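Local atomic coordinates of NTF2 fold protein loop-helix-loop design NT-9 (Synthetic construct, PDB entry 6W90), a protein that serves as a de novo designed NTF2-fold scaffold from a loop-helix-loop design family, holds a phospholipid in its pocket, and has no known natural function. Residues Glu7-Val12 / Arg74-Asp79; Asn81-Glu86 / Val102-Gly107; Tyr47-Arg52 / Gln125-Asn130. One frame throughout, in Å; residues are numbered along the deposited sequence.

Interaction 1: residues Glu7-Val12 / Arg74-Asp79; sequences EEIRKV and RKVQVD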
# COMPACT_ATOMS: atom_id res chain seq x y z
N GLU A 7 -12.20 -3.37 11.94
CA GLU A 7 -12.22 -1.97 12.37
C GLU A 7 -10.83 -1.48 12.76
O GLU A 7 -10.45 -0.35 12.44
CB GLU A 7 -13.22 -1.85 13.52
CG GLU A 7 -14.70 -2.30 13.16
CD GLU A 7 -14.97 -3.82 12.86
OE1 GLU A 7 -14.31 -4.73 13.42
OE2 GLU A 7 -15.89 -4.11 12.06
N GLU A 8 -10.06 -2.33 13.44
CA GLU A 8 -8.68 -1.98 13.80
C GLU A 8 -7.83 -1.80 12.55
O GLU A 8 -7.05 -0.86 12.46
CB GLU A 8 -8.10 -3.05 14.73
CG GLU A 8 -8.79 -3.08 16.13
CD GLU A 8 -8.44 -4.29 16.98
OE1 GLU A 8 -8.06 -5.35 16.43
OE2 GLU A 8 -8.56 -4.19 18.23
N ILE A 9 -7.97 -2.70 11.57
CA ILE A 9 -7.23 -2.54 10.31
C ILE A 9 -7.62 -1.23 9.63
O ILE A 9 -6.76 -0.49 9.12
CB ILE A 9 -7.47 -3.73 9.36
CG1 ILE A 9 -6.82 -5.02 9.90
CG2 ILE A 9 -6.98 -3.40 7.93
CD1 ILE A 9 -5.27 -4.96 9.98
N ARG A 10 -8.92 -0.96 9.54
CA ARG A 10 -9.35 0.27 8.89
C ARG A 10 -8.70 1.48 9.54
O ARG A 10 -8.23 2.39 8.84
CB ARG A 10 -10.86 0.37 8.95
CG ARG A 10 -11.39 1.50 8.16
CD ARG A 10 -12.92 1.48 8.17
NE ARG A 10 -13.49 0.39 7.37
CZ ARG A 10 -13.86 0.50 6.10
NH1 ARG A 10 -13.72 1.66 5.47
NH2 ARG A 10 -14.38 -0.54 5.46
N LYS A 11 -8.63 1.50 10.88
CA LYS A 11 -7.99 2.61 11.58
C LYS A 11 -6.52 2.76 11.20
O LYS A 11 -6.01 3.89 11.04
CB LYS A 11 -8.12 2.46 13.11
CG LYS A 11 -9.47 2.87 13.66
CD LYS A 11 -9.57 2.68 15.20
CE LYS A 11 -8.53 3.49 16.00
NZ LYS A 11 -8.56 3.25 17.51
N VAL A 12 -5.79 1.64 11.06
CA VAL A 12 -4.38 1.74 10.71
C VAL A 12 -4.23 2.27 9.29
O VAL A 12 -3.40 3.15 9.03
CB VAL A 12 -3.66 0.39 10.87
CG1 VAL A 12 -2.23 0.46 10.30
CG2 VAL A 12 -3.69 0.02 12.33
N ARG A 74 -12.95 1.09 0.86
CA ARG A 74 -14.23 0.51 0.50
C ARG A 74 -14.46 -0.88 1.05
O ARG A 74 -15.62 -1.32 1.10
CB ARG A 74 -14.38 0.40 -1.03
CG ARG A 74 -14.56 1.73 -1.78
CD ARG A 74 -15.84 2.50 -1.45
NE ARG A 74 -17.03 1.69 -1.72
CZ ARG A 74 -17.67 1.65 -2.89
NH1 ARG A 74 -17.25 2.38 -3.92
NH2 ARG A 74 -18.74 0.88 -3.03
N LYS A 75 -13.40 -1.60 1.40
CA LYS A 75 -13.52 -2.96 1.91
C LYS A 75 -12.33 -3.27 2.80
O LYS A 75 -11.18 -3.01 2.43
CB LYS A 75 -13.60 -3.96 0.75
CG LYS A 75 -13.63 -5.42 1.11
CD LYS A 75 -14.08 -6.23 -0.11
CE LYS A 75 -13.10 -7.31 -0.47
NZ LYS A 75 -13.32 -8.55 0.36
N VAL A 76 -12.60 -3.85 3.97
CA VAL A 76 -11.57 -4.54 4.74
C VAL A 76 -12.14 -5.90 5.12
O VAL A 76 -13.25 -5.98 5.65
CB VAL A 76 -11.13 -3.76 6.00
CG1 VAL A 76 -10.10 -4.59 6.80
CG2 VAL A 76 -10.56 -2.38 5.67
N GLN A 77 -11.39 -6.97 4.85
CA GLN A 77 -11.76 -8.34 5.23
C GLN A 77 -10.56 -9.02 5.87
O GLN A 77 -9.50 -9.11 5.24
CB GLN A 77 -12.20 -9.14 4.00
CG GLN A 77 -12.52 -10.62 4.26
CD GLN A 77 -13.90 -10.80 4.80
OE1 GLN A 77 -14.53 -9.83 5.23
NE2 GLN A 77 -14.39 -12.03 4.79
N VAL A 78 -10.72 -9.50 7.12
CA VAL A 78 -9.64 -10.17 7.83
C VAL A 78 -9.97 -11.64 7.97
O VAL A 78 -11.13 -12.04 8.08
CB VAL A 78 -9.31 -9.63 9.23
CG1 VAL A 78 -8.90 -8.21 9.16
CG2 VAL A 78 -10.47 -9.81 10.18
N ASP A 79 -8.92 -12.45 8.01
CA ASP A 79 -9.05 -13.90 8.18
C ASP A 79 -7.74 -14.36 8.81
O ASP A 79 -6.73 -14.54 8.12
CB ASP A 79 -9.34 -14.57 6.85
CG ASP A 79 -10.07 -15.86 7.02
OD1 ASP A 79 -9.92 -16.44 8.12
OD2 ASP A 79 -10.78 -16.30 6.07
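R10 of helix 7-12 and V76 of strand 74-79 mark the closest backbone approach, their CA atoms 6.7 Å apart, and the two axes run at 128° with a closest separation of 8.4 Å. The pairing illustrates how an NTF2 fold is built: the N-terminal helix lies against the sheet, here over strand 70-79, which is outermost on that side within the chain. I9 supplies the apolar part. Its CG1 stands anti to the carbonyl carbon (chi1 -69°), which leaves CG2 anti to the backbone N, and this CG2 meets V76 CG1 at 3.5 Å. The two side chains cross obliquely, and V76 CG1 also lies near I9 CB. The other branch, I9 CG1, approaches V78 CG1 at 3.9 Å. I9 and V78 each have alternate copies; the I9 distances refer to one, and the V78 touch, where both partners vary, is the less certain. I9 further packs on V83 and V85 of the adjacent strand and comes within about 4 Å, nearest atoms, of the bound phospholipid. R10 works differently. Its chain bends at chi3 (-71°), and the guanidinium comes up beside the R74-V76 backbone, where NH1 is hydrogen-bonded to I73 O. V76 CG2 lies over one face of this flat group, 4.2 Å from R10 NH2, while the carbonyl carbon of R74 sits at its edge, near the plane.

Interaction 2: residues Asn81-Glu86 / Val102-Gly107; sequences NHVRVE and VEVRNG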
# COMPACT_ATOMS: atom_id res chain seq x y z
N ASN A 81 -4.34 -13.88 10.09
CA ASN A 81 -3.34 -12.87 9.76
C ASN A 81 -3.33 -12.47 8.29
O ASN A 81 -2.41 -11.77 7.86
CB ASN A 81 -1.94 -13.33 10.16
CG ASN A 81 -1.48 -14.51 9.36
OD1 ASN A 81 -2.29 -15.30 8.91
ND2 ASN A 81 -0.18 -14.64 9.17
N HIS A 82 -4.35 -12.88 7.53
CA HIS A 82 -4.53 -12.53 6.12
C HIS A 82 -5.57 -11.42 6.01
O HIS A 82 -6.70 -11.58 6.46
CB HIS A 82 -5.02 -13.74 5.33
CG HIS A 82 -4.88 -13.58 3.85
ND1 HIS A 82 -3.65 -13.65 3.24
CD2 HIS A 82 -5.79 -13.36 2.87
CE1 HIS A 82 -3.80 -13.48 1.94
NE2 HIS A 82 -5.09 -13.28 1.69
N VAL A 83 -5.19 -10.32 5.40
CA VAL A 83 -6.03 -9.13 5.34
C VAL A 83 -6.21 -8.73 3.89
O VAL A 83 -5.24 -8.74 3.13
CB VAL A 83 -5.38 -7.97 6.10
CG1 VAL A 83 -6.28 -6.69 6.01
CG2 VAL A 83 -5.07 -8.38 7.54
N ARG A 84 -7.43 -8.35 3.53
CA ARG A 84 -7.70 -7.76 2.22
C ARG A 84 -8.21 -6.34 2.41
O ARG A 84 -9.10 -6.12 3.24
CB ARG A 84 -8.74 -8.56 1.45
CG ARG A 84 -8.91 -8.01 0.04
CD ARG A 84 -9.82 -8.88 -0.80
NE ARG A 84 -9.24 -10.22 -0.87
CZ ARG A 84 -8.45 -10.65 -1.85
NH1 ARG A 84 -8.18 -9.88 -2.90
NH2 ARG A 84 -7.99 -11.88 -1.81
N VAL A 85 -7.65 -5.39 1.66
CA VAL A 85 -8.05 -3.98 1.73
C VAL A 85 -8.31 -3.48 0.31
O VAL A 85 -7.49 -3.69 -0.57
CB VAL A 85 -6.95 -3.14 2.39
CG1 VAL A 85 -7.30 -1.65 2.42
CG2 VAL A 85 -6.76 -3.64 3.81
N GLU A 86 -9.45 -2.82 0.10
CA GLU A 86 -9.71 -2.13 -1.15
C GLU A 86 -9.91 -0.65 -0.88
O GLU A 86 -10.68 -0.27 0.01
CB GLU A 86 -10.94 -2.66 -1.86
CG GLU A 86 -10.84 -4.06 -2.35
CD GLU A 86 -12.14 -4.48 -3.06
OE1 GLU A 86 -12.30 -5.69 -3.30
OE2 GLU A 86 -12.98 -3.60 -3.36
N VAL A 102 -2.71 -8.88 2.12
CA VAL A 102 -1.62 -8.64 3.04
C VAL A 102 -1.52 -9.83 3.98
O VAL A 102 -2.54 -10.39 4.38
CB VAL A 102 -1.91 -7.37 3.86
CG1 VAL A 102 -0.91 -7.16 4.89
CG2 VAL A 102 -1.95 -6.16 2.96
N GLU A 103 -0.29 -10.22 4.33
CA GLU A 103 0.00 -11.11 5.44
C GLU A 103 0.77 -10.38 6.54
O GLU A 103 1.79 -9.75 6.25
CB GLU A 103 0.85 -12.29 4.97
CG GLU A 103 0.14 -13.22 4.13
CD GLU A 103 -0.49 -14.32 4.94
OE1 GLU A 103 0.25 -15.02 5.66
OE2 GLU A 103 -1.71 -14.51 4.83
N VAL A 104 0.36 -10.58 7.80
CA VAL A 104 0.90 -9.87 8.96
C VAL A 104 1.68 -10.83 9.84
O VAL A 104 1.20 -11.92 10.15
CB VAL A 104 -0.25 -9.22 9.76
CG1 VAL A 104 0.28 -8.62 11.07
CG2 VAL A 104 -0.95 -8.19 8.89
N ARG A 105 2.88 -10.41 10.28
CA ARG A 105 3.70 -11.21 11.19
C ARG A 105 4.37 -10.28 12.19
O ARG A 105 4.92 -9.26 11.79
CB ARG A 105 4.79 -12.01 10.45
CG ARG A 105 4.29 -12.99 9.40
CD ARG A 105 3.42 -14.09 9.99
NE ARG A 105 4.13 -15.37 10.03
CZ ARG A 105 3.79 -16.39 10.81
NH1 ARG A 105 4.51 -17.51 10.78
NH2 ARG A 105 2.75 -16.31 11.63
N ASN A 106 4.35 -10.62 13.47
CA ASN A 106 4.92 -9.73 14.49
C ASN A 106 4.32 -8.34 14.44
O ASN A 106 5.03 -7.35 14.62
CB ASN A 106 6.44 -9.60 14.34
CG ASN A 106 7.11 -10.91 14.27
OD1 ASN A 106 7.57 -11.34 13.21
ND2 ASN A 106 7.19 -11.58 15.41
N GLY A 107 3.02 -8.26 14.19
CA GLY A 107 2.35 -6.99 14.04
C GLY A 107 2.76 -6.10 12.88
O GLY A 107 2.42 -4.92 12.84
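V83 and V102 face each other as an antiparallel hydrogen-bonded pair, joined in both directions through their backbones: V83 N donates to V102 O at 2.8 Å, and V102 N returns a bond to V83 O at 2.7 Å. One step on, H82 and E103 form a non-hydrogen-bonded pair, beyond which V104 N donates to N81 O at 3.0 Å. Weaker CA-H...O contacts, from E103 CA to N81 O and from H82 CA to V102 O, fill in between. This is the open end of the hairpin made by strands 82-91 and 94-105, between strands 70-79 and 108-114 in the curved sheet of the NTF2 fold, and its two faces carry unlike chemistry. On the face of V83 and V102 the contact is apolar, with V83 CB and V102 CB 4.2 Å apart and V83 CG2 beside V104 CG2; V102 comes within about 5 Å, nearest atoms, of the bound phospholipid. On the opposite face the contact is polar. E103 bends at chi2 (-91°), and its OE2 takes a hydrogen bond from H82 ND1 at 2.7 Å through the anti lone pair, lying close to the imidazole plane, while ring and carboxylate planes stand 46° apart. H82 NE2 is hydrogen-bonded to E101, so the ring lies between two carboxylates, which probably favours its charged form. At the open end, just before strand 82-91, the N81 amide adds a bond of its own: ND2 donates to V104 O at 3.2 Å, with that oxygen close to the amide plane.

Interaction 3: residues Tyr47-Arg52 / Gln125-Asn130; sequences YTFDSR and QNLWNN
An aromatic cluster of Y47, F49 and W128 joins strand 47-49, outermost in the sheet on its side, to helix 121-129 near the C-terminus. W128 is its hub. CG stands anti to the backbone N (chi1 -170°), on the side of the strand, and NE1 donates to T48 O at 2.9 Å. That oxygen lies in the indole plane, whereas the donor stands above the carbonyl plane, and the bond is distinctly bent. Both aromatic pairs are T-shaped, and W128 plays opposite parts in them. Y47 points its edge at the indole face, with CD2 over the rim, 3.8 Å from W128 CG, and the planes at 60°. Toward F49 the indole instead turns its own edge to the phenyl face, where W128 CD1 lies above the rim and the planes are nearly perpendicular, at 84°. Helix backbone shares in the packing: F49 CE2 touches W128 CA at 3.6 Å, and Q125 CA forms an off-centre CH-pi contact over the Y47 ring. At the far end of that ring, Y47 OH rests against Q125 CB at 3.4 Å. L127 completes the apolar side, its CG 3.8 Å from F49 CE2, and it also packs on F57, A60 and W64 of helix 54-64. Farther along the chain, R52 NE and NH2 grip D50 OD1 and OD2 side-on, and OD1 also accepts from R52 N, an Asx turn. The result is an aromatic cluster packing the C-terminal helix onto the outermost strand of an NTF2 fold, beside the lipid pocket.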
# COMPACT_ATOMS: atom_id res chain seq x y z
N TYR A 47 6.14 -8.39 -10.64
CA TYR A 47 7.31 -7.63 -10.17
C TYR A 47 7.35 -7.62 -8.66
O TYR A 47 6.37 -7.23 -8.03
CB TYR A 47 7.23 -6.16 -10.67
CG TYR A 47 7.21 -6.08 -12.18
CD1 TYR A 47 6.02 -6.20 -12.88
CD2 TYR A 47 8.39 -5.89 -12.92
CE1 TYR A 47 6.01 -6.16 -14.24
CE2 TYR A 47 8.35 -5.85 -14.31
CZ TYR A 47 7.15 -5.98 -14.94
OH TYR A 47 7.02 -6.01 -16.31
N THR A 48 8.49 -7.97 -8.10
CA THR A 48 8.66 -8.01 -6.67
C THR A 48 9.50 -6.84 -6.18
O THR A 48 10.60 -6.61 -6.69
CB THR A 48 9.34 -9.30 -6.25
OG1 THR A 48 8.50 -10.39 -6.62
CG2 THR A 48 9.55 -9.25 -4.75
N PHE A 49 8.99 -6.14 -5.18
CA PHE A 49 9.67 -5.04 -4.50
C PHE A 49 9.95 -5.51 -3.08
O PHE A 49 9.16 -6.27 -2.50
CB PHE A 49 8.84 -3.78 -4.50
CG PHE A 49 8.51 -3.25 -5.89
CD1 PHE A 49 7.51 -3.84 -6.64
CD2 PHE A 49 9.24 -2.22 -6.45
CE1 PHE A 49 7.23 -3.40 -7.90
CE2 PHE A 49 8.94 -1.76 -7.71
CZ PHE A 49 7.92 -2.32 -8.42
N ASP A 50 11.07 -5.07 -2.53
CA ASP A 50 11.40 -5.49 -1.17
C ASP A 50 12.19 -4.34 -0.54
O ASP A 50 12.15 -3.22 -1.02
CB ASP A 50 12.09 -6.85 -1.19
CG ASP A 50 13.29 -6.86 -2.06
OD1 ASP A 50 14.06 -5.90 -2.00
OD2 ASP A 50 13.47 -7.81 -2.82
N SER A 51 12.88 -4.63 0.56
CA SER A 51 13.50 -3.55 1.31
C SER A 51 14.50 -2.78 0.45
O SER A 51 14.72 -1.59 0.67
CB SER A 51 14.19 -4.09 2.57
OG SER A 51 15.28 -4.92 2.25
N ARG A 52 15.07 -3.45 -0.55
CA ARG A 52 16.01 -2.78 -1.42
C ARG A 52 15.37 -1.65 -2.21
O ARG A 52 16.06 -0.72 -2.62
CB ARG A 52 16.63 -3.80 -2.39
CG ARG A 52 17.48 -4.83 -1.70
CD ARG A 52 17.85 -5.98 -2.61
NE ARG A 52 16.72 -6.85 -2.92
CZ ARG A 52 16.84 -7.95 -3.66
NH1 ARG A 52 18.03 -8.26 -4.14
NH2 ARG A 52 15.76 -8.70 -3.90
N GLN A 125 6.75 -1.98 -14.47
CA GLN A 125 8.10 -2.28 -14.92
C GLN A 125 9.02 -1.07 -14.76
O GLN A 125 10.15 -1.21 -14.29
CB GLN A 125 8.09 -2.75 -16.37
CG GLN A 125 9.47 -3.16 -16.84
CD GLN A 125 9.45 -4.02 -18.04
OE1 GLN A 125 10.25 -4.96 -18.15
NE2 GLN A 125 8.58 -3.70 -18.98
N ASN A 126 8.57 0.13 -15.14
CA ASN A 126 9.43 1.28 -14.92
C ASN A 126 9.75 1.49 -13.44
O ASN A 126 10.88 1.82 -13.08
CB ASN A 126 8.78 2.54 -15.49
CG ASN A 126 8.79 2.58 -17.01
OD1 ASN A 126 9.60 1.93 -17.67
ND2 ASN A 126 7.89 3.38 -17.56
N LEU A 127 8.74 1.33 -12.56
CA LEU A 127 8.99 1.47 -11.13
C LEU A 127 10.02 0.46 -10.64
O LEU A 127 10.87 0.78 -9.81
CB LEU A 127 7.68 1.29 -10.38
CG LEU A 127 7.63 1.65 -8.91
CD1 LEU A 127 7.81 3.14 -8.78
CD2 LEU A 127 6.30 1.18 -8.40
N TRP A 128 9.95 -0.77 -11.15
CA TRP A 128 10.88 -1.81 -10.74
C TRP A 128 12.29 -1.54 -11.21
O TRP A 128 13.26 -1.88 -10.52
CB TRP A 128 10.38 -3.15 -11.26
CG TRP A 128 11.07 -4.34 -10.73
CD1 TRP A 128 10.81 -4.93 -9.55
CD2 TRP A 128 12.12 -5.10 -11.35
NE1 TRP A 128 11.62 -6.03 -9.39
CE2 TRP A 128 12.45 -6.14 -10.46
CE3 TRP A 128 12.81 -4.99 -12.56
CZ2 TRP A 128 13.42 -7.09 -10.75
CZ3 TRP A 128 13.80 -5.94 -12.83
CH2 TRP A 128 14.11 -6.96 -11.92
N ASN A 129 12.43 -0.96 -12.38
CA ASN A 129 13.75 -0.54 -12.83
C ASN A 129 14.21 0.77 -12.27
O ASN A 129 15.38 1.14 -12.48
CB ASN A 129 13.72 -0.52 -14.33
CG ASN A 129 13.83 -1.88 -14.89
OD1 ASN A 129 14.70 -2.66 -14.47
ND2 ASN A 129 12.93 -2.21 -15.78
N ASN A 130 13.40 1.46 -11.49
CA ASN A 130 13.85 2.76 -11.01
C ASN A 130 13.60 2.97 -9.52
O ASN A 130 13.58 4.12 -9.05
CB ASN A 130 13.20 3.85 -11.87
CG ASN A 130 13.76 3.86 -13.31
OD1 ASN A 130 14.91 4.20 -13.53
ND2 ASN A 130 12.94 3.47 -14.27

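In the fold
All three contacts reach the same sheet and each is partly buried. Interactions 1 and 2 are neighbours: strands 70-79 and 82-91 are bonded side by side, and I9 packs on V83, so the helix of the first contact lies against one strand of the second, 82-91. Interaction 3 sits across the chain's centre from interaction 1, their centres about 26 Å apart, at the other outermost strand. The helix-to-sheet contacts rely mainly on side chains, aliphatic with an arginine at the margin in interaction 1, aromatic with one indole-to-backbone bond in interaction 3, whereas strand-to-strand interaction 2 depends chiefly on backbone bonds and a polar face. Each brings an apolar residue near the lipid.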